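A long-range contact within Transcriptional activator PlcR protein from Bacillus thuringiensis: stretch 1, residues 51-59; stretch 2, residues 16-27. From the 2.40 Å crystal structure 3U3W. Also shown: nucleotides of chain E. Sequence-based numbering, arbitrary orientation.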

# COMPACT_ATOMS: atom_id res chain seq x y z
N GLY A 51 0.13 20.09 12.04
CA GLY A 51 1.39 20.36 12.70
C GLY A 51 1.78 19.31 13.73
O GLY A 51 2.89 18.78 13.68
N ILE A 52 0.89 19.01 14.66
CA ILE A 52 1.18 18.00 15.68
C ILE A 52 1.49 16.63 15.06
O ILE A 52 2.43 15.95 15.48
CB ILE A 52 0.03 17.86 16.69
CG1 ILE A 52 -0.01 19.07 17.63
CG2 ILE A 52 0.14 16.57 17.50
CD1 ILE A 52 -1.35 19.23 18.30
N ALA A 53 0.72 16.24 14.05
CA ALA A 53 0.93 14.97 13.38
C ALA A 53 2.29 14.92 12.69
O ALA A 53 2.98 13.90 12.73
CB ALA A 53 -0.19 14.68 12.38
N ALA A 54 2.67 16.02 12.06
CA ALA A 54 3.96 16.09 11.39
C ALA A 54 5.13 15.96 12.38
O ALA A 54 6.01 15.11 12.21
CB ALA A 54 4.06 17.39 10.60
N LYS A 55 5.13 16.80 13.41
CA LYS A 55 6.20 16.77 14.39
C LYS A 55 6.32 15.41 15.09
O LYS A 55 7.42 14.96 15.42
CB LYS A 55 6.05 17.91 15.42
CG LYS A 55 7.35 18.19 16.20
CD LYS A 55 7.28 19.48 17.00
CE LYS A 55 7.06 20.70 16.11
NZ LYS A 55 7.07 21.97 16.91
N LEU A 56 5.18 14.75 15.32
CA LEU A 56 5.18 13.46 16.00
C LEU A 56 5.36 12.31 15.02
O LEU A 56 5.49 11.15 15.42
CB LEU A 56 3.88 13.27 16.79
CG LEU A 56 3.53 14.26 17.90
CD1 LEU A 56 2.12 13.99 18.42
CD2 LEU A 56 4.52 14.18 19.03
N GLN A 57 5.38 12.62 13.72
CA GLN A 57 5.54 11.61 12.68
C GLN A 57 4.43 10.57 12.75
O GLN A 57 4.68 9.38 12.87
CB GLN A 57 6.91 10.94 12.75
CG GLN A 57 8.09 11.91 12.53
CD GLN A 57 9.46 11.24 12.62
OE1 GLN A 57 10.10 11.24 13.68
NE2 GLN A 57 9.93 10.69 11.50
N ILE A 58 3.19 11.04 12.69
CA ILE A 58 2.04 10.16 12.75
C ILE A 58 1.12 10.47 11.57
O ILE A 58 0.73 11.62 11.38
CB ILE A 58 1.26 10.35 14.06
CG1 ILE A 58 2.16 10.06 15.27
CG2 ILE A 58 -0.02 9.51 14.05
CD1 ILE A 58 2.44 8.58 15.55
N PRO A 59 0.78 9.45 10.76
CA PRO A 59 -0.21 9.62 9.70
C PRO A 59 -1.46 10.23 10.31
O PRO A 59 -1.95 9.79 11.35
CB PRO A 59 -0.49 8.19 9.24
CG PRO A 59 0.74 7.44 9.57
CD PRO A 59 1.28 8.06 10.83
P DT E 2 5.21 18.58 30.38
OP1 DT E 2 5.47 17.14 30.12
OP2 DT E 2 5.21 19.56 29.26
O5' DT E 2 3.81 18.68 31.13
C5' DT E 2 3.49 19.87 31.78
C4' DT E 2 2.27 19.68 32.64
O4' DT E 2 2.24 20.81 33.53
C3' DT E 2 0.95 19.75 31.89
O3' DT E 2 -0.06 19.24 32.73
C2' DT E 2 0.79 21.26 31.69
C1' DT E 2 1.33 21.78 33.03
N1 DT E 2 2.01 23.09 32.93
C2 DT E 2 1.63 24.06 33.84
O2 DT E 2 0.79 23.86 34.69
N3 DT E 2 2.28 25.26 33.70
C4 DT E 2 3.25 25.57 32.77
O4 DT E 2 3.77 26.68 32.73
C5 DT E 2 3.59 24.52 31.85
C7 DT E 2 4.63 24.76 30.79
C6 DT E 2 2.97 23.34 31.97
P DC E 1 8.95 23.28 30.17
OP1 DC E 1 8.41 22.37 29.14
OP2 DC E 1 8.25 24.56 30.45
O5' DC E 1 9.13 22.51 31.57
C5' DC E 1 9.42 21.10 31.64
C4' DC E 1 8.22 20.34 32.20
O4' DC E 1 7.75 20.98 33.42
C3' DC E 1 7.01 20.30 31.27
O3' DC E 1 6.26 19.09 31.48
C2' DC E 1 6.25 21.55 31.70
C1' DC E 1 6.47 21.55 33.21
N1 DC E 1 6.36 22.92 33.84
C2 DC E 1 5.37 23.19 34.81
O2 DC E 1 4.58 22.30 35.16
N3 DC E 1 5.29 24.44 35.35
C4 DC E 1 6.15 25.39 34.96
N4 DC E 1 6.03 26.60 35.53
C5 DC E 1 7.16 25.14 33.98
C6 DC E 1 7.23 23.91 33.46
P DA E 3 -1.59 19.18 32.24
OP1 DA E 3 -2.21 17.97 32.84
OP2 DA E 3 -1.60 19.39 30.78
O5' DA E 3 -2.26 20.42 32.97
C5' DA E 3 -2.17 20.47 34.39
C4' DA E 3 -3.02 21.61 34.90
O4' DA E 3 -2.34 22.87 34.68
C3' DA E 3 -4.38 21.77 34.25
O3' DA E 3 -5.23 22.15 35.30
C2' DA E 3 -4.18 22.88 33.22
C1' DA E 3 -3.12 23.74 33.89
N9 DA E 3 -2.17 24.43 33.01
C8 DA E 3 -1.54 23.96 31.89
N7 DA E 3 -0.72 24.82 31.33
C5 DA E 3 -0.81 25.94 32.14
C6 DA E 3 -0.18 27.21 32.10
N6 DA E 3 0.69 27.59 31.16
N1 DA E 3 -0.51 28.09 33.07
C2 DA E 3 -1.38 27.73 34.01
N3 DA E 3 -2.02 26.57 34.16
C4 DA E 3 -1.69 25.71 33.18
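Stretch 2, residues 16-27: LRGLTQKQLSEN

Stretch 2 reaches stretch 1 as a loop that turns into a short helix, 21-25, laid steeply across helix 51-56: the N-to-C directions differ by 108° and the axes come no nearer than 10.8 Å. Two pairings set the register, Leu24 CA lying 7.0 Å from Ile52 CA and Arg17 CA 7.2 Å from Leu56 CA. At Gly18 the backbone leaves helical geometry with positive phi in a Schellman motif, a conformation that favours glycine. An extended Leu19 follows, and Thr20 then caps the new helix, its OG1 accepting a weak bond from Gln23 N at 3.5 Å while Thr20 N donates to Gln23 OE1 at 3.2 Å.

The apolar contact is small and centred on leucines. Leu24, with chi1 t and chi2 p, carries its CD1 to 4.0 Å from Leu56 CD2 and 4.4 Å from Ile52 CG1. Leu19 points toward stretch 1 and brings its CD2 to 4.5 Å from Leu56 CD2, so Leu56 meets both leucines.

The polar bonds each join a long side chain to backbone carbonyls. Lys55 runs its aliphatic part past Leu19, with CG 4.3 Å from Leu19 CD2, and delivers NZ to the backbone carbonyls of Gln23, Leu24 and Glu26. NZ donates to Glu26 O at 2.8 Å, to Leu24 O at 3.2 Å and, weakly, to Gln23 O at 3.4 Å. Arg17 answers from the other stretch: its NE donates to Leu56 O at 3.1 Å, and its NH2 adds a weak bond to Leu56 O at 3.3 Å, with the carbonyl at the guanidinium edge. Gln57, with positive phi, closes helix 51-56 in a second Schellman motif.

The DNA lies beyond this contact: Gln21 N donates to DT2 OP2 at 3.0 Å and Thr20 OG1 to DC1 OP1 at 3.2 Å.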

# COMPACT_ATOMS: atom_id res chain seq x y z
N LEU A 16 6.24 9.48 24.49
CA LEU A 16 7.00 8.45 23.80
C LEU A 16 8.11 9.04 22.94
O LEU A 16 9.11 8.37 22.64
CB LEU A 16 6.06 7.62 22.94
CG LEU A 16 6.46 6.20 22.55
CD1 LEU A 16 6.51 5.30 23.78
CD2 LEU A 16 5.47 5.67 21.54
N ARG A 17 7.93 10.29 22.52
CA ARG A 17 8.92 10.96 21.68
C ARG A 17 9.83 11.86 22.50
O ARG A 17 10.75 12.48 21.95
CB ARG A 17 8.22 11.80 20.60
CG ARG A 17 7.44 10.99 19.58
CD ARG A 17 8.33 10.40 18.48
NE ARG A 17 7.51 9.81 17.42
CZ ARG A 17 7.12 8.54 17.40
NH1 ARG A 17 7.49 7.71 18.37
NH2 ARG A 17 6.37 8.10 16.40
N GLY A 18 9.58 11.93 23.80
CA GLY A 18 10.43 12.69 24.71
C GLY A 18 10.25 14.20 24.73
O GLY A 18 10.92 14.90 25.49
N LEU A 19 9.34 14.70 23.90
CA LEU A 19 8.99 16.12 23.85
C LEU A 19 8.07 16.55 24.99
O LEU A 19 7.25 15.77 25.48
CB LEU A 19 8.29 16.43 22.54
CG LEU A 19 9.14 16.52 21.28
CD1 LEU A 19 10.22 15.46 21.28
CD2 LEU A 19 8.25 16.43 20.05
N THR A 20 8.20 17.81 25.41
CA THR A 20 7.26 18.39 26.35
C THR A 20 6.24 19.20 25.57
O THR A 20 6.40 19.41 24.36
CB THR A 20 7.95 19.33 27.35
OG1 THR A 20 8.54 20.43 26.64
CG2 THR A 20 9.03 18.59 28.12
N GLN A 21 5.20 19.67 26.26
CA GLN A 21 4.15 20.45 25.61
C GLN A 21 4.71 21.68 24.91
O GLN A 21 4.32 22.00 23.79
CB GLN A 21 3.06 20.85 26.61
CG GLN A 21 2.35 19.67 27.25
CD GLN A 21 1.12 20.08 28.04
OE1 GLN A 21 1.00 21.23 28.50
NE2 GLN A 21 0.19 19.15 28.20
N LYS A 22 5.63 22.36 25.59
CA LYS A 22 6.27 23.54 25.02
C LYS A 22 6.96 23.19 23.70
O LYS A 22 6.79 23.88 22.69
CB LYS A 22 7.27 24.16 26.01
CG LYS A 22 7.94 25.44 25.50
CD LYS A 22 6.92 26.55 25.24
CE LYS A 22 7.47 27.63 24.30
NZ LYS A 22 7.39 27.26 22.85
N GLN A 23 7.73 22.10 23.72
CA GLN A 23 8.48 21.67 22.54
C GLN A 23 7.56 21.35 21.39
O GLN A 23 7.81 21.74 20.24
CB GLN A 23 9.32 20.44 22.87
CG GLN A 23 10.50 20.73 23.78
CD GLN A 23 11.37 19.51 23.99
OE1 GLN A 23 11.18 18.75 24.94
NE2 GLN A 23 12.34 19.31 23.09
N LEU A 24 6.48 20.64 21.71
CA LEU A 24 5.52 20.21 20.71
C LEU A 24 4.80 21.41 20.11
O LEU A 24 4.56 21.45 18.90
CB LEU A 24 4.52 19.24 21.35
CG LEU A 24 3.39 18.68 20.48
CD1 LEU A 24 3.94 18.10 19.19
CD2 LEU A 24 2.61 17.64 21.26
N SER A 25 4.47 22.38 20.96
CA SER A 25 3.68 23.54 20.54
C SER A 25 4.42 24.52 19.61
O SER A 25 3.78 25.36 18.97
CB SER A 25 3.11 24.28 21.77
OG SER A 25 4.12 24.94 22.53
N GLU A 26 5.74 24.40 19.53
CA GLU A 26 6.57 25.35 18.79
C GLU A 26 6.18 25.56 17.33
O GLU A 26 6.08 24.61 16.55
CB GLU A 26 8.05 24.97 18.89
CG GLU A 26 8.69 25.35 20.22
CD GLU A 26 9.92 24.51 20.56
OE1 GLU A 26 10.39 24.58 21.72
OE2 GLU A 26 10.40 23.78 19.66
N ASN A 27 5.95 26.82 16.97
CA ASN A 27 5.62 27.20 15.60
C ASN A 27 4.25 26.70 15.17
O ASN A 27 3.82 26.92 14.03
CB ASN A 27 6.69 26.71 14.62
CG ASN A 27 8.02 27.42 14.82
OD1 ASN A 27 8.18 28.58 14.42
ND2 ASN A 27 8.97 26.73 15.45